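Shikimate dehydrogenase (NADP(+)) (PDB 3TNL) catalyses the reversible, NADPH-linked reduction of 3-dehydroshikimate to shikimate, a step on the chorismate pathway to the aromatic amino acids. Local coordinates at residues T37-R48 / D66-G75. Sequence-based numbering, arbitrary orientation. Where two conformers were deposited one is given.
Sequences TELIGLIATPIR and DYVYLAFEVG
Strands 38-44 and 67-73 are the parallel pair of a beta-alpha-beta unit in the substrate-binding domain, joined through helix 52-63, and Ile40 packs against Tyr69 on the face which that helix covers. Main-chain bonds run from Glu38 N to Asp66 O at one end to Val74 N and Ala44 O at the other; Ile40 grips both ways, its N reaching Val68 O at 2.9 Å and its O accepting from Leu70 N. Branched Ile40 suits its place: CG2 meets Tyr69 CD2 at 3.7 Å, and the side chain also packs on Phe60 of the helix. With CG anti to the backbone N (chi1 -175°), the Tyr69 ring lies along the neighbouring strand, Gly41 O over one face and Leu42 CB 3.6 Å from CE1. Its hydroxyl bonds Asn95, and its ring stacks on His56. On the other face Leu39 CD1 touches Leu70 CD1 at 3.7 Å; Leu70 and Phe72 go on to meet the second subunit, where apolar side chains fit. Thr37 OG1 donates to Asp66 OD2 (2.7 Å), 29° out of the carboxylate plane. Past the strands, long Arg48 bonds Gly35 O of the second subunit through NH1, which adds a weak bond to Ala71 O (3.0 Å); a water also donates to Ala71 O. The ladder fixes both strands, and Tyr69, held by packing and Asn95, probably steadies the pocket wall beside shikimate-binding Ser52.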
loop_
_atom_site.group_PDB
_atom_site.type_symbol
_atom_site.label_atom_id
_atom_site.label_comp_id
_atom_site.label_asym_id
_atom_site.label_seq_id
_atom_site.Cartn_x
_atom_site.Cartn_y
_atom_site.Cartn_z
ATOM N N THR B 37 -5.014 -8.922 -0.683
ATOM C CA THR B 37 -5.156 -7.823 0.268
ATOM C C THR B 37 -5.127 -6.494 -0.379
ATOM O O THR B 37 -4.217 -6.213 -1.147
ATOM C CB THR B 37 -4.091 -7.934 1.387
ATOM O OG1 THR B 37 -4.130 -9.262 1.913
ATOM C CG2 THR B 37 -4.383 -6.965 2.536
ATOM N N GLU B 38 -6.113 -5.669 -0.039
ATOM C CA GLU B 38 -6.219 -4.315 -0.594
ATOM C C GLU B 38 -5.708 -3.259 0.392
ATOM O O GLU B 38 -5.680 -3.495 1.617
ATOM C CB GLU B 38 -7.639 -4.057 -1.007
ATOM C CG GLU B 38 -8.004 -4.882 -2.253
ATOM C CD GLU B 38 -9.334 -4.522 -2.815
ATOM O OE1 GLU B 38 -10.339 -4.765 -2.124
ATOM O OE2 GLU B 38 -9.357 -3.994 -3.968
ATOM N N LEU B 39 -5.306 -2.116 -0.133
ATOM C CA LEU B 39 -4.728 -1.048 0.662
ATOM C C LEU B 39 -5.643 0.181 0.835
ATOM O O LEU B 39 -6.260 0.679 -0.124
ATOM C CB LEU B 39 -3.445 -0.564 -0.029
ATOM C CG LEU B 39 -2.669 0.622 0.566
ATOM C CD1 LEU B 39 -2.141 0.263 1.995
ATOM C CD2 LEU B 39 -1.533 1.024 -0.384
ATOM N N ILE B 40 -5.651 0.677 2.067
ATOM C CA ILE B 40 -6.232 1.970 2.423
ATOM C C ILE B 40 -5.034 2.799 2.912
ATOM O O ILE B 40 -4.239 2.343 3.744
ATOM C CB ILE B 40 -7.265 1.883 3.540
ATOM C CG1 ILE B 40 -8.413 0.963 3.161
ATOM C CG2 ILE B 40 -7.787 3.310 3.838
ATOM C CD1 ILE B 40 -9.211 1.394 1.923
ATOM N N GLY B 41 -4.868 3.997 2.360
ATOM C CA GLY B 41 -3.747 4.857 2.729
ATOM C C GLY B 41 -4.068 5.945 3.737
ATOM O O GLY B 41 -5.219 6.158 4.140
ATOM N N LEU B 42 -3.018 6.673 4.077
ATOM C CA LEU B 42 -3.063 7.857 4.946
ATOM C C LEU B 42 -1.923 8.730 4.431
ATOM O O LEU B 42 -0.758 8.312 4.484
ATOM C CB LEU B 42 -2.914 7.486 6.419
ATOM C CG LEU B 42 -2.598 8.663 7.371
ATOM C CD1 LEU B 42 -3.666 9.746 7.311
ATOM C CD2 LEU B 42 -2.464 8.185 8.793
ATOM N N ILE B 43 -2.242 9.918 3.943
ATOM C CA ILE B 43 -1.242 10.774 3.348
ATOM C C ILE B 43 -1.161 12.126 4.074
ATOM O O ILE B 43 -2.123 12.905 4.133
ATOM C CB ILE B 43 -1.447 10.903 1.800
ATOM C CG1 ILE B 43 -2.834 11.399 1.455
ATOM C CG2 ILE B 43 -1.274 9.512 1.134
ATOM C CD1 ILE B 43 -3.004 11.661 -0.054
ATOM N N ALA B 44 0.033 12.404 4.601
ATOM C CA ALA B 44 0.253 13.563 5.453
ATOM C C ALA B 44 1.705 13.585 5.825
ATOM O O ALA B 44 2.430 12.611 5.584
ATOM C CB ALA B 44 -0.580 13.410 6.738
ATOM N N THR B 45 2.151 14.697 6.386
ATOM C CA THR B 45 3.537 14.761 6.889
ATOM C C THR B 45 3.621 15.886 7.907
ATOM O O THR B 45 3.170 16.993 7.637
ATOM C CB THR B 45 4.568 14.931 5.805
ATOM O OG1 THR B 45 5.871 14.836 6.398
ATOM C CG2 THR B 45 4.406 16.269 5.074
ATOM N N PRO B 46 4.164 15.585 9.110
ATOM C CA PRO B 46 4.651 14.290 9.587
ATOM C C PRO B 46 3.468 13.382 9.867
ATOM O O PRO B 46 2.341 13.871 9.993
ATOM C CB PRO B 46 5.402 14.658 10.884
ATOM C CG PRO B 46 4.683 15.833 11.388
ATOM C CD PRO B 46 4.264 16.619 10.163
ATOM N N ILE B 47 3.699 12.081 9.967
ATOM C CA ILE B 47 2.567 11.172 10.143
ATOM C C ILE B 47 2.881 9.788 10.696
ATOM O O ILE B 47 1.970 9.115 11.126
ATOM C CB ILE B 47 1.836 10.974 8.752
ATOM C CG1 ILE B 47 0.415 10.413 8.927
ATOM C CG2 ILE B 47 2.668 10.117 7.805
ATOM C CD1 ILE B 47 -0.476 11.303 9.746
ATOM N N ARG B 48 4.146 9.365 10.699
ATOM C CA ARG B 48 4.458 7.991 11.086
ATOM C C ARG B 48 4.157 7.560 12.528
ATOM O O ARG B 48 4.093 6.348 12.816
ATOM C CB ARG B 48 5.867 7.592 10.617
ATOM C CG ARG B 48 5.953 7.532 9.073
ATOM C CD ARG B 48 7.018 6.582 8.606
ATOM N NE ARG B 48 7.029 6.444 7.144
ATOM C CZ ARG B 48 6.152 5.728 6.442
ATOM N NH1 ARG B 48 5.147 5.086 7.028
ATOM N NH2 ARG B 48 6.265 5.677 5.131
ATOM N N ASP B 66 -10.223 -8.117 4.226
ATOM C CA ASP B 66 -8.904 -8.238 3.623
ATOM C C ASP B 66 -8.351 -6.911 3.124
ATOM O O ASP B 66 -8.204 -6.677 1.913
ATOM C CB ASP B 66 -8.939 -9.286 2.535
ATOM C CG ASP B 66 -7.568 -9.860 2.224
ATOM O OD1 ASP B 66 -7.514 -10.671 1.274
ATOM O OD2 ASP B 66 -6.568 -9.507 2.937
ATOM N N TYR B 67 -8.082 -6.035 4.088
ATOM C CA TYR B 67 -7.496 -4.737 3.857
ATOM C C TYR B 67 -6.396 -4.501 4.876
ATOM O O TYR B 67 -6.361 -5.119 5.948
ATOM C CB TYR B 67 -8.523 -3.607 4.033
ATOM C CG TYR B 67 -9.491 -3.351 2.903
ATOM C CD1 TYR B 67 -9.110 -2.615 1.775
ATOM C CD2 TYR B 67 -10.811 -3.760 2.994
ATOM C CE1 TYR B 67 -10.003 -2.344 0.760
ATOM C CE2 TYR B 67 -11.720 -3.481 1.970
ATOM C CZ TYR B 67 -11.304 -2.777 0.860
ATOM O OH TYR B 67 -12.195 -2.499 -0.156
ATOM N N VAL B 68 -5.498 -3.593 4.510
ATOM C CA VAL B 68 -4.448 -3.128 5.389
ATOM C C VAL B 68 -4.419 -1.621 5.212
ATOM O O VAL B 68 -4.805 -1.119 4.149
ATOM C CB VAL B 68 -3.076 -3.748 5.069
ATOM C CG1 VAL B 68 -3.046 -5.218 5.465
ATOM C CG2 VAL B 68 -2.742 -3.582 3.603
ATOM N N TYR B 69 -3.986 -0.914 6.252
ATOM C CA TYR B 69 -3.922 0.545 6.264
ATOM C C TYR B 69 -2.476 0.941 6.525
ATOM O O TYR B 69 -1.847 0.497 7.482
ATOM C CB TYR B 69 -4.839 1.044 7.375
ATOM C CG TYR B 69 -5.057 2.518 7.535
ATOM C CD1 TYR B 69 -4.057 3.348 8.041
ATOM C CD2 TYR B 69 -6.286 3.086 7.256
ATOM C CE1 TYR B 69 -4.276 4.688 8.268
ATOM C CE2 TYR B 69 -6.510 4.463 7.441
ATOM C CZ TYR B 69 -5.510 5.244 7.973
ATOM O OH TYR B 69 -5.744 6.597 8.195
ATOM N N LEU B 70 -1.953 1.773 5.651
ATOM C CA LEU B 70 -0.574 2.262 5.737
ATOM C C LEU B 70 -0.500 3.778 5.581
ATOM O O LEU B 70 -1.314 4.387 4.891
ATOM C CB LEU B 70 0.315 1.670 4.642
ATOM C CG LEU B 70 0.498 0.157 4.631
ATOM C CD1 LEU B 70 1.274 -0.242 3.354
ATOM C CD2 LEU B 70 1.239 -0.297 5.903
ATOM N N ALA B 71 0.503 4.373 6.225
ATOM C CA ALA B 71 0.777 5.792 6.147
ATOM C C ALA B 71 1.939 6.028 5.199
ATOM O O ALA B 71 2.851 5.216 5.067
ATOM C CB ALA B 71 1.126 6.361 7.539
ATOM N N PHE B 72 1.871 7.174 4.520
ATOM C CA PHE B 72 2.920 7.682 3.592
ATOM C C PHE B 72 3.188 9.154 3.886
ATOM O O PHE B 72 2.257 9.928 4.069
ATOM C CB PHE B 72 2.515 7.471 2.111
ATOM C CG PHE B 72 2.144 6.048 1.815
ATOM C CD1 PHE B 72 3.118 5.116 1.540
ATOM C CD2 PHE B 72 0.833 5.640 1.848
ATOM C CE1 PHE B 72 2.795 3.783 1.318
ATOM C CE2 PHE B 72 0.499 4.298 1.666
ATOM C CZ PHE B 72 1.492 3.369 1.380
ATOM N N GLU B 73 4.470 9.543 3.907
ATOM C CA GLU B 73 4.890 10.945 4.150
ATOM C C GLU B 73 4.718 11.715 2.892
ATOM O O GLU B 73 5.538 11.636 1.999
ATOM C CB GLU B 73 6.346 10.988 4.617
ATOM C CG GLU B 73 6.481 10.334 5.958
ATOM C CD GLU B 73 7.882 10.251 6.497
ATOM O OE1 GLU B 73 8.806 9.898 5.735
ATOM O OE2 GLU B 73 8.044 10.492 7.714
ATOM N N VAL B 74 3.627 12.452 2.845
ATOM C CA VAL B 74 3.228 13.183 1.671
ATOM C C VAL B 74 2.871 14.593 2.021
ATOM O O VAL B 74 2.038 14.859 2.862
ATOM C CB VAL B 74 1.990 12.482 1.042
ATOM C CG1 VAL B 74 1.444 13.273 -0.152
ATOM C CG2 VAL B 74 2.353 11.047 0.637
ATOM N N GLY B 75 3.518 15.520 1.337
ATOM C CA GLY B 75 3.272 16.945 1.495
ATOM C C GLY B 75 2.909 17.588 0.165
ATOM O O GLY B 75 2.544 16.899 -0.795
HETATM O O HOH W 1 -10.363 -6.601 0.016
HETATM O O HOH W 2 -11.615 -2.345 -3.302
HETATM O O HOH W 3 6.339 11.094 9.793
HETATM O O HOH W 4 4.404 3.182 4.337
#